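Transcriptional regulator, TetR family (Legionella pneumophila subsp. pneumophila str. Philadelphia 1, PDB 3ON4) probably binds DNA as a transcriptional regulator, pairing an N-terminal helix-turn-helix domain with an all-helical C-terminal domain. Local coordinates at residues S32-D35 / I36-I40; I62-H65 / T66-A70; V72-D75 / I76-S80. All blocks are in the same frame, centred on the assembly; numbering follows the deposited sequence.

Contact 1. Residues S32-D35 / I36-I40; sequences SFKD and IATAI
K34 and T38 sit one turn apart on helix 33-40, and their side chains pass each other at a slant. The lysine, bent at chi2 (63°), runs forward over the threonine hydroxyl, with its CE 4.1 Å from T38 OG1, a loose contact between the side chains. T38 turns its hydroxyl back toward the preceding turn: with chi1 at -67°, OG1 lies beside the backbone N and comes within 3.2 Å of K34 O, the carbonyl that already accepts from T38 N at 3.0 Å. On another side of the turn, I36 lays CG1 3.9 Å from S32 O, while its branches reach L22 of helix 11-26, I47 of helix 44-50 and L57 of helix 54-77. F33 turns inward as well and meets the ring of H48. This suits the first helix of the predicted helix-turn-helix, packed against helix 44-50. At the N-terminal end, S32 and D35 form a capping box. S32 OG accepts from D35 N, in the first turn, at 3.2 Å, and D35 OD2 takes the N-H of S32, the N-cap residue, at 3.0 Å, approached from above the carboxylate plane. A39 N bonds to D35 O, carrying the helix on. The chemistry implies a short helix with a polar cap at its start and an apolar flank of F33, I36 and A37 facing the neighbouring helices.

Contact 2. Residues I62-H65 / T66-A70; sequences ISWH and TDKIA
K68 lays the end of its chain across one face of the W64 indole, a turn earlier on helix 54-77. CE stands 3.7 Å from the centroid of the W64 six-membered ring, 10° off its normal, as a CH-pi contact. NZ follows in a cation-pi contact at 3.6 Å from the same centroid, tilted a little further from the normal. The bend at chi3 (-73°) brings CE over the ring, and the extended last torsion carries NZ on above it. H65 and I69 pair less squarely: I69 CG1 lies 4.2 Å from the centroid of the H65 imidazole and off its centre. T66 binds I62 O twice, through its backbone N and through OG1 at 2.9 Å; the hydroxyl approaches from above the carbonyl plane. On the next face round the helix, water 1 donates to S63 O and to D67 OD1 (2.8 Å) and accepts from S63 OG, so it links two residues whose side chains do not meet directly.

A single glutamate on helix 11-26 positions the polar ends. E20 makes a salt bridge from OE1 to K68 NZ and takes a hydrogen bond from H65 ND1 on OE2, which fixes both groups and probably favours the charged lysine beside the ring. W64 also packs on L16 and A17 of that helix. Another side faces the C-terminal domain, where T66 meets F130, I69 meets I134 and I62 meets I123, all on helix 121-144, while H65 touches L108. A long helix that is gripped by the first helix of the DNA-binding domain on one flank and by the C-terminal helical bundle on another is the connecting helix of the TetR fold.

Contact 3. Residues V72-D75 / I76-S80; sequences VLSD and ISNNS
L73 O and S74 O take the two shortest bonds here, from S77 N and N78 N, each at 2.9 Å. The I76 N bond to V72 O is longer, at 3.3 Å. S77 OG has its main polar partner elsewhere, in the indole NE1 of W137 on helix 121-144. The N78 side chain folds back on the preceding turn: chi1 of -70° puts CG beside the backbone N, and ND2 comes within 3.0 Å of S74 O and 3.3 Å of S74 OG. Here helix 54-77, the long connecting helix of the TetR fold, runs out. N79 N bonds to I76 O, three residues back, as the chain leaves the helix, and water 2 links D75 with N79, donating to D75 O and accepting from N79 ND2 at 3.1 Å. N79 OD1 meanwhile bonds to S81 OG just beyond. Packing follows along the side of the helix, where I76 CD1 approaches V72 CG1 at 4.3 Å. These two lean on helix 84-98, V72 against A94 and I76 against K87 and K90. L73 faces inward, touching F91 on that helix and L133 and I134 on helix 121-144.

The three contacts follow one another along the chain, each local to a turn or two of helix; none encloses or crosses another or closes a long loop. Contact 1 comes first, on helix 33-40 of the DNA-binding domain, between helices 11-26 and 44-50. After helix 44-50 the chain enters helix 54-77, which carries both others. Contact 2, its centre about 22 Å from that of contact 1, lies where this helix has helix 11-26 on one side and helices 108-115 and 121-144 on another. Contact 3 begins after a single intervening residue, its centre about 15 Å farther on, at the helix end beside helices 84-98 and 121-144. Contacts 1 and 3 lie on opposite sides of the chain's centre, their centres about 35 Å apart.

Contact 1. Residues S32-D35 / I36-I40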
loop_
_atom_site.group_PDB
_atom_site.type_symbol
_atom_site.label_atom_id
_atom_site.label_comp_id
_atom_site.label_asym_id
_atom_site.label_seq_id
_atom_site.Cartn_x
_atom_site.Cartn_y
_atom_site.Cartn_z
ATOM N N SER A 32 -12.030 -4.474 15.795
ATOM C CA SER A 32 -11.991 -5.271 17.015
ATOM C C SER A 32 -13.034 -6.385 16.940
ATOM O O SER A 32 -13.944 -6.334 16.136
ATOM C CB SER A 32 -12.289 -4.386 18.225
ATOM O OG SER A 32 -13.663 -4.033 18.255
ATOM N N PHE A 33 -12.920 -7.369 17.810
ATOM C CA PHE A 33 -13.969 -8.396 17.930
ATOM C C PHE A 33 -15.340 -7.785 18.208
ATOM O O PHE A 33 -16.359 -8.266 17.709
ATOM C CB PHE A 33 -13.618 -9.356 19.051
ATOM C CG PHE A 33 -12.628 -10.418 18.655
ATOM C CD1 PHE A 33 -11.829 -10.285 17.516
ATOM C CD2 PHE A 33 -12.494 -11.559 19.434
ATOM C CE1 PHE A 33 -10.916 -11.269 17.172
ATOM C CE2 PHE A 33 -11.585 -12.548 19.080
ATOM C CZ PHE A 33 -10.792 -12.397 17.954
ATOM N N LYS A 34 -15.364 -6.727 19.011
ATOM C CA LYS A 34 -16.628 -6.034 19.303
ATOM C C LYS A 34 -17.283 -5.471 18.028
ATOM O O LYS A 34 -18.494 -5.519 17.889
ATOM C CB LYS A 34 -16.385 -4.898 20.294
ATOM C CG LYS A 34 -17.622 -4.113 20.643
ATOM C CD LYS A 34 -18.664 -4.971 21.345
ATOM C CE LYS A 34 -19.716 -4.109 22.029
ATOM N NZ LYS A 34 -20.676 -4.983 22.713
ATOM N N ASP A 35 -16.482 -4.927 17.121
ATOM C CA ASP A 35 -17.014 -4.476 15.833
ATOM C C ASP A 35 -17.740 -5.605 15.094
ATOM O O ASP A 35 -18.793 -5.375 14.457
ATOM C CB ASP A 35 -15.914 -3.930 14.930
ATOM C CG ASP A 35 -15.329 -2.628 15.430
ATOM O OD1 ASP A 35 -16.077 -1.817 16.013
ATOM O OD2 ASP A 35 -14.111 -2.422 15.221
ATOM N N ILE A 36 -17.160 -6.804 15.129
ATOM C CA ILE A 36 -17.734 -7.957 14.421
ATOM C C ILE A 36 -19.036 -8.376 15.091
ATOM O O ILE A 36 -20.039 -8.600 14.417
ATOM C CB ILE A 36 -16.781 -9.175 14.397
ATOM C CG1 ILE A 36 -15.514 -8.845 13.611
ATOM C CG2 ILE A 36 -17.471 -10.393 13.797
ATOM C CD1 ILE A 36 -14.526 -9.988 13.583
ATOM N N ALA A 37 -19.003 -8.484 16.411
ATOM C CA ALA A 37 -20.170 -8.868 17.200
ATOM C C ALA A 37 -21.363 -7.946 16.921
ATOM O O ALA A 37 -22.509 -8.405 16.754
ATOM C CB ALA A 37 -19.834 -8.835 18.675
ATOM N N THR A 38 -21.086 -6.649 16.877
ATOM C CA THR A 38 -22.121 -5.653 16.624
ATOM C C THR A 38 -22.638 -5.806 15.197
ATOM O O THR A 38 -23.832 -5.735 14.967
ATOM C CB THR A 38 -21.559 -4.226 16.834
ATOM O OG1 THR A 38 -21.261 -4.046 18.223
ATOM C CG2 THR A 38 -22.556 -3.140 16.397
ATOM N N ALA A 39 -21.736 -6.067 14.251
ATOM C CA ALA A 39 -22.107 -6.080 12.822
ATOM C C ALA A 39 -23.077 -7.209 12.494
ATOM O O ALA A 39 -24.023 -7.000 11.725
ATOM C CB ALA A 39 -20.849 -6.170 11.933
ATOM N N ILE A 40 -22.834 -8.393 13.064
ATOM C CA ILE A 40 -23.624 -9.588 12.748
ATOM C C ILE A 40 -24.445 -10.106 13.936
ATOM O O ILE A 40 -25.017 -11.205 13.887
ATOM C CB ILE A 40 -22.743 -10.696 12.110
ATOM C CG1 ILE A 40 -21.633 -11.167 13.059
ATOM C CG2 ILE A 40 -22.135 -10.177 10.784
ATOM C CD1 ILE A 40 -20.933 -12.477 12.624
#

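Contact 2. Residues I62-H65 / T66-A70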
loop_
_atom_site.group_PDB
_atom_site.type_symbol
_atom_site.label_atom_id
_atom_site.label_comp_id
_atom_site.label_asym_id
_atom_site.label_seq_id
_atom_site.Cartn_x
_atom_site.Cartn_y
_atom_site.Cartn_z
ATOM N N ILE A 62 -6.527 -14.548 6.422
ATOM C CA ILE A 62 -5.599 -14.484 5.284
ATOM C C ILE A 62 -5.535 -15.854 4.612
ATOM O O ILE A 62 -5.537 -15.939 3.394
ATOM C CB ILE A 62 -4.185 -14.036 5.638
ATOM C CG1 ILE A 62 -4.183 -12.679 6.306
ATOM C CG2 ILE A 62 -3.327 -13.951 4.339
ATOM C CD1 ILE A 62 -2.887 -12.379 7.111
ATOM N N SER A 63 -5.501 -16.921 5.407
ATOM C CA SER A 63 -5.446 -18.265 4.860
ATOM C C SER A 63 -6.668 -18.582 3.962
ATOM O O SER A 63 -6.515 -19.100 2.846
ATOM C CB SER A 63 -5.289 -19.294 5.992
ATOM O OG SER A 63 -5.190 -20.610 5.482
ATOM N N TRP A 64 -7.869 -18.256 4.461
ATOM C CA TRP A 64 -9.102 -18.403 3.706
ATOM C C TRP A 64 -9.094 -17.588 2.402
ATOM O O TRP A 64 -9.420 -18.102 1.306
ATOM C CB TRP A 64 -10.239 -17.916 4.580
ATOM C CG TRP A 64 -11.587 -18.005 4.001
ATOM C CD1 TRP A 64 -12.158 -19.088 3.393
ATOM C CD2 TRP A 64 -12.584 -16.980 4.026
ATOM N NE1 TRP A 64 -13.447 -18.786 3.007
ATOM C CE2 TRP A 64 -13.736 -17.500 3.399
ATOM C CE3 TRP A 64 -12.611 -15.657 4.511
ATOM C CZ2 TRP A 64 -14.909 -16.745 3.240
ATOM C CZ3 TRP A 64 -13.768 -14.915 4.350
ATOM C CH2 TRP A 64 -14.901 -15.459 3.727
ATOM N N HIS A 65 -8.695 -16.323 2.519
ATOM C CA HIS A 65 -8.666 -15.428 1.372
ATOM C C HIS A 65 -7.702 -15.939 0.312
ATOM O O HIS A 65 -8.015 -15.885 -0.876
ATOM C CB HIS A 65 -8.231 -14.023 1.804
ATOM C CG HIS A 65 -8.317 -12.983 0.724
ATOM N ND1 HIS A 65 -9.481 -12.312 0.431
ATOM C CD2 HIS A 65 -7.361 -12.431 -0.064
ATOM C CE1 HIS A 65 -9.251 -11.424 -0.523
ATOM N NE2 HIS A 65 -7.969 -11.468 -0.834
ATOM N N THR A 66 -6.526 -16.400 0.735
ATOM C CA THR A 66 -5.536 -16.959 -0.197
ATOM C C THR A 66 -6.077 -18.193 -0.936
ATOM O O THR A 66 -5.873 -18.342 -2.146
ATOM C CB THR A 66 -4.220 -17.313 0.508
ATOM O OG1 THR A 66 -3.704 -16.143 1.177
ATOM C CG2 THR A 66 -3.174 -17.835 -0.511
ATOM N N ASP A 67 -6.778 -19.061 -0.211
ATOM C CA ASP A 67 -7.405 -20.220 -0.814
ATOM C C ASP A 67 -8.442 -19.826 -1.869
ATOM O O ASP A 67 -8.538 -20.464 -2.911
ATOM C CB ASP A 67 -8.081 -21.083 0.254
ATOM C CG ASP A 67 -7.093 -21.911 1.062
ATOM O OD1 ASP A 67 -5.903 -22.022 0.678
ATOM O OD2 ASP A 67 -7.527 -22.476 2.090
ATOM N N LYS A 68 -9.235 -18.805 -1.571
ATOM C CA LYS A 68 -10.228 -18.290 -2.505
ATOM C C LYS A 68 -9.582 -17.724 -3.765
ATOM O O LYS A 68 -10.016 -18.045 -4.878
ATOM C CB LYS A 68 -11.099 -17.214 -1.874
ATOM C CG LYS A 68 -12.080 -17.758 -0.835
ATOM C CD LYS A 68 -13.174 -16.757 -0.510
ATOM C CE LYS A 68 -12.679 -15.593 0.341
ATOM N NZ LYS A 68 -13.812 -14.657 0.645
ATOM N N ILE A 69 -8.540 -16.913 -3.583
ATOM C CA ILE A 69 -7.806 -16.352 -4.718
ATOM C C ILE A 69 -7.120 -17.441 -5.546
ATOM O O ILE A 69 -7.117 -17.368 -6.781
ATOM C CB ILE A 69 -6.744 -15.341 -4.268
ATOM C CG1 ILE A 69 -7.404 -14.137 -3.602
ATOM C CG2 ILE A 69 -5.964 -14.839 -5.457
ATOM C CD1 ILE A 69 -8.117 -13.221 -4.576
ATOM N N ALA A 70 -6.524 -18.431 -4.877
ATOM C CA ALA A 70 -5.925 -19.573 -5.570
ATOM C C ALA A 70 -6.904 -20.269 -6.527
ATOM O O ALA A 70 -6.518 -20.647 -7.639
ATOM C CB ALA A 70 -5.343 -20.580 -4.570
HETATM O O HOH W 1 -4.214 -20.873 2.521
#

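Contact 3. Residues V72-D75 / I76-S80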
loop_
_atom_site.group_PDB
_atom_site.type_symbol
_atom_site.label_atom_id
_atom_site.label_comp_id
_atom_site.label_asym_id
_atom_site.label_seq_id
_atom_site.Cartn_x
_atom_site.Cartn_y
_atom_site.Cartn_z
ATOM N N VAL A 72 -9.722 -18.909 -7.850
ATOM C CA VAL A 72 -10.046 -17.947 -8.905
ATOM C C VAL A 72 -8.970 -17.967 -9.995
ATOM O O VAL A 72 -9.282 -18.018 -11.195
ATOM C CB VAL A 72 -10.204 -16.523 -8.312
ATOM C CG1 VAL A 72 -10.209 -15.424 -9.428
ATOM C CG2 VAL A 72 -11.470 -16.450 -7.469
ATOM N N LEU A 73 -7.710 -17.944 -9.566
ATOM C CA LEU A 73 -6.572 -17.920 -10.487
ATOM C C LEU A 73 -6.457 -19.220 -11.287
ATOM O O LEU A 73 -6.233 -19.210 -12.507
ATOM C CB LEU A 73 -5.277 -17.670 -9.705
ATOM C CG LEU A 73 -5.097 -16.287 -9.059
ATOM C CD1 LEU A 73 -3.694 -16.196 -8.488
ATOM C CD2 LEU A 73 -5.361 -15.160 -10.024
ATOM N N SER A 74 -6.627 -20.335 -10.577
ATOM C CA SER A 74 -6.620 -21.654 -11.179
ATOM C C SER A 74 -7.628 -21.732 -12.328
ATOM O O SER A 74 -7.329 -22.296 -13.400
ATOM C CB SER A 74 -6.935 -22.709 -10.112
ATOM O OG SER A 74 -6.939 -23.998 -10.682
ATOM N N ASP A 75 -8.814 -21.167 -12.109
ATOM C CA ASP A 75 -9.867 -21.186 -13.129
ATOM C C ASP A 75 -9.522 -20.357 -14.354
ATOM O O ASP A 75 -9.951 -20.689 -15.453
ATOM C CB ASP A 75 -11.207 -20.724 -12.544
ATOM C CG ASP A 75 -11.888 -21.812 -11.724
ATOM O OD1 ASP A 75 -11.733 -23.005 -12.064
ATOM O OD2 ASP A 75 -12.592 -21.475 -10.746
ATOM N N ILE A 76 -8.762 -19.273 -14.149
ATOM C CA ILE A 76 -8.284 -18.445 -15.253
ATOM C C ILE A 76 -7.186 -19.161 -16.027
ATOM O O ILE A 76 -7.257 -19.234 -17.257
ATOM C CB ILE A 76 -7.766 -17.068 -14.766
ATOM C CG1 ILE A 76 -8.930 -16.232 -14.206
ATOM C CG2 ILE A 76 -7.053 -16.327 -15.892
ATOM C CD1 ILE A 76 -8.500 -15.039 -13.365
ATOM N N SER A 77 -6.177 -19.691 -15.329
ATOM C CA SER A 77 -5.034 -20.298 -16.036
ATOM C C SER A 77 -5.389 -21.628 -16.682
ATOM O O SER A 77 -4.773 -22.021 -17.686
ATOM C CB SER A 77 -3.788 -20.432 -15.150
ATOM O OG SER A 77 -4.065 -21.063 -13.924
ATOM N N ASN A 78 -6.416 -22.299 -16.174
ATOM C CA ASN A 78 -6.864 -23.523 -16.828
ATOM C C ASN A 78 -7.893 -23.322 -17.943
ATOM O O ASN A 78 -8.312 -24.289 -18.587
ATOM C CB ASN A 78 -7.313 -24.538 -15.785
ATOM C CG ASN A 78 -6.133 -25.083 -14.988
ATOM O OD1 ASN A 78 -5.124 -25.517 -15.561
ATOM N ND2 ASN A 78 -6.241 -25.046 -13.686
ATOM N N ASN A 79 -8.256 -22.066 -18.201
ATOM C CA ASN A 79 -9.107 -21.722 -19.327
ATOM C C ASN A 79 -8.260 -21.700 -20.601
ATOM O O ASN A 79 -7.469 -20.781 -20.828
ATOM C CB ASN A 79 -9.782 -20.372 -19.089
ATOM C CG ASN A 79 -10.821 -20.037 -20.141
ATOM O OD1 ASN A 79 -10.804 -20.563 -21.245
ATOM N ND2 ASN A 79 -11.726 -19.137 -19.795
ATOM N N SER A 80 -8.434 -22.716 -21.435
ATOM C CA SER A 80 -7.610 -22.881 -22.639
ATOM C C SER A 80 -7.928 -21.895 -23.778
ATOM O O SER A 80 -7.150 -21.784 -24.731
ATOM C CB SER A 80 -7.721 -24.318 -23.155
ATOM O OG SER A 80 -9.044 -24.611 -23.559
HETATM O O HOH W 2 -11.778 -18.356 -16.794
#